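Methyltransferase (Streptococcus mutans, PDB 2B78) is a putative S-adenosylmethionine-dependent methyltransferase of undetermined substrate, which may act on RNA. Local coordinates at residues A[181-186]-A[201-206]; A[216-221]-A[225-230]. All blocks are in the same frame, centred on the assembly; numbering follows the deposited sequence.

Contact 1 (A[181-186]-A[201-206])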
# COMPACT_ATOMS: atom_id res chain seq x y z
N ILE A 181 10.29 10.09 13.08
CA ILE A 181 10.61 9.00 14.01
C ILE A 181 11.21 7.84 13.21
O ILE A 181 11.03 7.76 11.98
CB ILE A 181 9.39 8.55 14.85
CG1 ILE A 181 8.39 7.79 14.00
CG2 ILE A 181 8.71 9.78 15.49
CD1 ILE A 181 7.38 7.01 14.84
N SER A 182 11.94 6.96 13.89
CA SER A 182 12.61 5.85 13.21
C SER A 182 11.82 4.56 13.10
O SER A 182 11.02 4.23 13.97
CB SER A 182 13.94 5.54 13.92
OG SER A 182 14.80 6.66 13.92
N TYR A 183 12.07 3.84 12.01
CA TYR A 183 11.43 2.56 11.73
C TYR A 183 12.49 1.63 11.13
O TYR A 183 13.29 2.06 10.30
CB TYR A 183 10.29 2.72 10.72
CG TYR A 183 9.11 3.49 11.24
CD1 TYR A 183 8.16 2.88 12.05
CD2 TYR A 183 8.94 4.84 10.93
CE1 TYR A 183 7.06 3.59 12.55
CE2 TYR A 183 7.85 5.56 11.42
CZ TYR A 183 6.91 4.92 12.23
OH TYR A 183 5.83 5.63 12.70
N ASN A 184 12.47 0.38 11.55
CA ASN A 184 13.40 -0.64 11.08
C ASN A 184 12.83 -1.34 9.84
O ASN A 184 11.71 -1.86 9.86
CB ASN A 184 13.65 -1.67 12.21
CG ASN A 184 14.50 -2.84 11.76
OD1 ASN A 184 13.99 -3.86 11.29
ND2 ASN A 184 15.82 -2.71 11.91
N VAL A 185 13.59 -1.32 8.75
CA VAL A 185 13.16 -1.94 7.51
C VAL A 185 14.21 -2.88 6.94
O VAL A 185 15.37 -2.91 7.38
CB VAL A 185 12.81 -0.87 6.43
CG1 VAL A 185 11.72 0.07 6.95
CG2 VAL A 185 14.05 -0.08 6.04
N PHE A 186 13.80 -3.65 5.94
CA PHE A 186 14.66 -4.62 5.27
C PHE A 186 14.22 -4.69 3.82
O PHE A 186 13.02 -4.71 3.54
CB PHE A 186 14.56 -5.99 5.98
CG PHE A 186 13.15 -6.38 6.39
CD1 PHE A 186 12.34 -7.14 5.54
CD2 PHE A 186 12.65 -6.01 7.64
CE1 PHE A 186 11.05 -7.52 5.94
CE2 PHE A 186 11.36 -6.39 8.04
CZ PHE A 186 10.56 -7.14 7.19
N GLN A 201 0.38 8.81 6.86
CA GLN A 201 -0.42 9.87 7.45
C GLN A 201 -1.26 9.36 8.61
O GLN A 201 -1.65 10.14 9.48
CB GLN A 201 -1.26 10.54 6.36
CG GLN A 201 -0.37 11.02 5.19
CD GLN A 201 -1.10 11.84 4.15
OE1 GLN A 201 -2.33 11.85 4.09
NE2 GLN A 201 -0.33 12.52 3.31
N VAL A 202 -1.53 8.06 8.66
CA VAL A 202 -2.30 7.49 9.76
C VAL A 202 -1.35 7.44 10.96
O VAL A 202 -1.75 7.75 12.09
CB VAL A 202 -2.80 6.06 9.45
CG1 VAL A 202 -3.65 5.57 10.61
CG2 VAL A 202 -3.62 6.05 8.16
N ARG A 203 -0.11 7.03 10.72
CA ARG A 203 0.89 6.98 11.78
C ARG A 203 1.18 8.41 12.26
O ARG A 203 1.45 8.61 13.44
CB ARG A 203 2.18 6.31 11.30
CG ARG A 203 2.07 4.79 11.20
CD ARG A 203 3.41 4.13 10.90
NE ARG A 203 3.88 4.44 9.55
CZ ARG A 203 3.57 3.73 8.47
NH1 ARG A 203 2.79 2.67 8.57
NH2 ARG A 203 4.04 4.10 7.28
N ASN A 204 1.12 9.39 11.36
CA ASN A 204 1.34 10.78 11.75
C ASN A 204 0.31 11.23 12.79
O ASN A 204 0.63 11.95 13.73
CB ASN A 204 1.27 11.71 10.53
CG ASN A 204 1.64 13.15 10.87
OD1 ASN A 204 2.75 13.43 11.36
ND2 ASN A 204 0.72 14.08 10.61
N GLU A 205 -0.95 10.82 12.59
CA GLU A 205 -2.03 11.18 13.50
C GLU A 205 -1.78 10.62 14.89
O GLU A 205 -2.04 11.28 15.90
CB GLU A 205 -3.37 10.65 12.99
CG GLU A 205 -3.81 11.24 11.66
CD GLU A 205 -4.20 12.70 11.78
OE1 GLU A 205 -5.24 12.98 12.42
OE2 GLU A 205 -3.47 13.56 11.25
N LEU A 206 -1.28 9.39 14.94
CA LEU A 206 -1.00 8.72 16.19
C LEU A 206 0.17 9.39 16.91
O LEU A 206 0.13 9.63 18.12
CB LEU A 206 -0.69 7.24 15.91
CG LEU A 206 -1.92 6.42 15.50
CD1 LEU A 206 -1.54 5.10 14.83
CD2 LEU A 206 -2.76 6.15 16.76
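The phenol end of Y183, on strand 181-185, meets the aliphatic part of R203, on helix 200-210, and the whole contact rests on this pair. The two side chains run at a slant to one another, with the guanidinium plane turned 67° from the ring. The closest approach is from R203 CD to Y183 OH, 3.4 Å, with the same methylene 3.8 Å from Y183 CZ; this methylene meets the Y183 ring obliquely, near Y183 CE1 and Y183 CZ. Y183 OH in turn lies near the plane of the guanidinium, at its edge, but R203 NE is 3.9 Å from Y183 OH, so the touch is chiefly van der Waals. Strand 181-185 pairs with strand 174-178 in a two-stranded antiparallel hairpin, which the contact joins to the helix preceding the first strand, 215-219, of the Rossmann-like methyltransferase sheet. The arginine chain bends at its third torsion (chi3 -69°), which turns the charged head off the line of its methylenes and out over the face of the ring, though at long range. R203 CZ ends 5.5 Å from the centroid of the Y183 ring, 22° off the normal, a cation-pi approach that can be at most weakly attractive. The hairpin also supplies the main charge partner: R203 NE forms a salt bridge with E178 OE1, while R203 NH2 is hydrogen-bonded to F196 O. H254 packs edge-to-face with the Y183 ring.

Contact 2 (A[216-221]-A[225-230])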
# COMPACT_ATOMS: atom_id res chain seq x y z
N VAL A 216 -4.15 1.13 23.61
CA VAL A 216 -4.38 0.74 22.22
C VAL A 216 -4.16 -0.73 21.92
O VAL A 216 -3.22 -1.33 22.44
CB VAL A 216 -3.45 1.54 21.29
CG1 VAL A 216 -3.67 1.14 19.84
CG2 VAL A 216 -3.66 3.03 21.49
N LEU A 217 -5.04 -1.28 21.10
CA LEU A 217 -4.92 -2.66 20.64
C LEU A 217 -4.74 -2.59 19.13
O LEU A 217 -5.58 -2.06 18.40
CB LEU A 217 -6.17 -3.48 20.98
CG LEU A 217 -6.16 -4.89 20.38
CD1 LEU A 217 -5.11 -5.75 21.07
CD2 LEU A 217 -7.54 -5.50 20.56
N ASN A 218 -3.63 -3.13 18.65
CA ASN A 218 -3.31 -3.11 17.23
C ASN A 218 -3.40 -4.54 16.68
O ASN A 218 -2.53 -5.36 16.93
CB ASN A 218 -1.91 -2.52 17.07
CG ASN A 218 -1.49 -2.38 15.62
OD1 ASN A 218 -2.31 -2.39 14.71
ND2 ASN A 218 -0.18 -2.24 15.42
N LEU A 219 -4.46 -4.83 15.93
CA LEU A 219 -4.66 -6.17 15.37
C LEU A 219 -4.03 -6.32 13.98
O LEU A 219 -4.12 -5.41 13.14
CB LEU A 219 -6.17 -6.47 15.31
CG LEU A 219 -6.88 -6.38 16.66
CD1 LEU A 219 -8.37 -6.63 16.47
CD2 LEU A 219 -6.30 -7.39 17.65
N PHE A 220 -3.39 -7.47 13.75
CA PHE A 220 -2.70 -7.74 12.48
C PHE A 220 -1.57 -6.70 12.39
O PHE A 220 -1.32 -6.11 11.34
CB PHE A 220 -3.65 -7.57 11.28
CG PHE A 220 -4.81 -8.53 11.28
CD1 PHE A 220 -4.63 -9.86 10.92
CD2 PHE A 220 -6.08 -8.10 11.65
CE1 PHE A 220 -5.70 -10.77 10.94
CE2 PHE A 220 -7.16 -8.99 11.67
CZ PHE A 220 -6.97 -10.33 11.31
N SER A 221 -0.91 -6.51 13.52
CA SER A 221 0.18 -5.53 13.70
C SER A 221 1.35 -5.57 12.72
O SER A 221 1.96 -4.53 12.45
CB SER A 221 0.73 -5.69 15.12
OG SER A 221 1.21 -7.01 15.27
N ALA A 225 4.15 -1.12 13.52
CA ALA A 225 4.48 0.27 13.22
C ALA A 225 3.44 1.25 13.79
O ALA A 225 3.79 2.37 14.18
CB ALA A 225 4.63 0.47 11.71
N PHE A 226 2.16 0.85 13.84
CA PHE A 226 1.12 1.73 14.40
C PHE A 226 1.30 1.87 15.91
O PHE A 226 1.03 2.92 16.49
CB PHE A 226 -0.29 1.18 14.15
CG PHE A 226 -0.81 1.37 12.76
CD1 PHE A 226 -0.81 2.63 12.15
CD2 PHE A 226 -1.37 0.30 12.07
CE1 PHE A 226 -1.35 2.80 10.88
CE2 PHE A 226 -1.92 0.46 10.80
CZ PHE A 226 -1.91 1.71 10.20
N SER A 227 1.76 0.79 16.54
CA SER A 227 1.97 0.78 17.97
C SER A 227 3.10 1.71 18.39
O SER A 227 2.97 2.46 19.37
CB SER A 227 2.25 -0.64 18.45
OG SER A 227 1.16 -1.48 18.14
N VAL A 228 4.20 1.68 17.65
CA VAL A 228 5.33 2.55 17.95
C VAL A 228 4.93 4.01 17.74
O VAL A 228 5.30 4.89 18.51
CB VAL A 228 6.58 2.18 17.08
CG1 VAL A 228 6.35 2.54 15.63
CG2 VAL A 228 7.82 2.88 17.62
N ALA A 229 4.13 4.27 16.70
CA ALA A 229 3.66 5.62 16.40
C ALA A 229 2.82 6.13 17.57
O ALA A 229 3.01 7.25 18.08
CB ALA A 229 2.82 5.61 15.11
N ALA A 230 1.88 5.30 18.00
CA ALA A 230 1.02 5.67 19.13
C ALA A 230 1.85 5.90 20.39
O ALA A 230 1.58 6.83 21.16
CB ALA A 230 -0.01 4.57 19.36
O HOH W 1 1.31 -1.79 12.93
O HOH W 2 3.88 -2.73 11.03
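Strand 215-219 ends in a short turn that leads into helix 225-232, and the backbones come nearest at N218 and S227, whose CA atoms are 6.6 Å apart. The N218 side chain points from the strand at the first turn of the helix, its CG extended anti to the backbone N (chi1 -177°). Its amide donates from N218 ND2 to S227 OG over 3.1 Å, with an N-H...O angle of 152° and the hydroxyl tilted slightly from the amide plane. N218 ND2 also donates a hydrogen bond to water 1, at 2.9 Å, and the two bonds together hold the rotation of the amide. The amide crosses F226 at about a right angle, its plane 72° from the ring: N218 ND2 lies 3.6 Å from F226 CB, while N218 OD1 sits at the ring edge, 3.9 Å from F226 CD2. S227 OG is also hydrogen-bonded to S240 OG, which ties the helix to the neighbouring strand 237-242. At the helix start, S221 O accepts from both waters; water 1 also accepts from F226 N, 2.9 Å away, and water 2 from A225 N, so solvent bridges the turn to amides of the first helical turn. S221 itself touches S240 and D242, the latter seen to bind S-adenosyl-L-homocysteine in a structure of this protein, though the ligand is absent from this chain. Strand, turn and helix open the beta-alpha-beta unit 215-242, the first of a Rossmann-like methyltransferase fold, whose turn after the first strand typically borders the cofactor pocket.

Contacts 1 and 2 have centres 10 Å apart and meet through helix 225-232, which packs against both segments of contact 1. V228 CG1 approaches Y183 CE1 to 3.3 Å, a close packing touch, while the F226 ring lies against helix 200-210, with F226 CE1 3.6 Å from V202 CG1 and F226 CD1 3.7 Å from L206 CD1. Along the chain they follow in series, helix 200-210 leading into strand 215-219. Contact 2 lies beside the S-adenosyl-L-homocysteine site, empty here: the side chain of S221 is about 3 Å from that of D242 and about 8 Å from that of V272, both residues of that site. Contact 1 lies away from these binding residues.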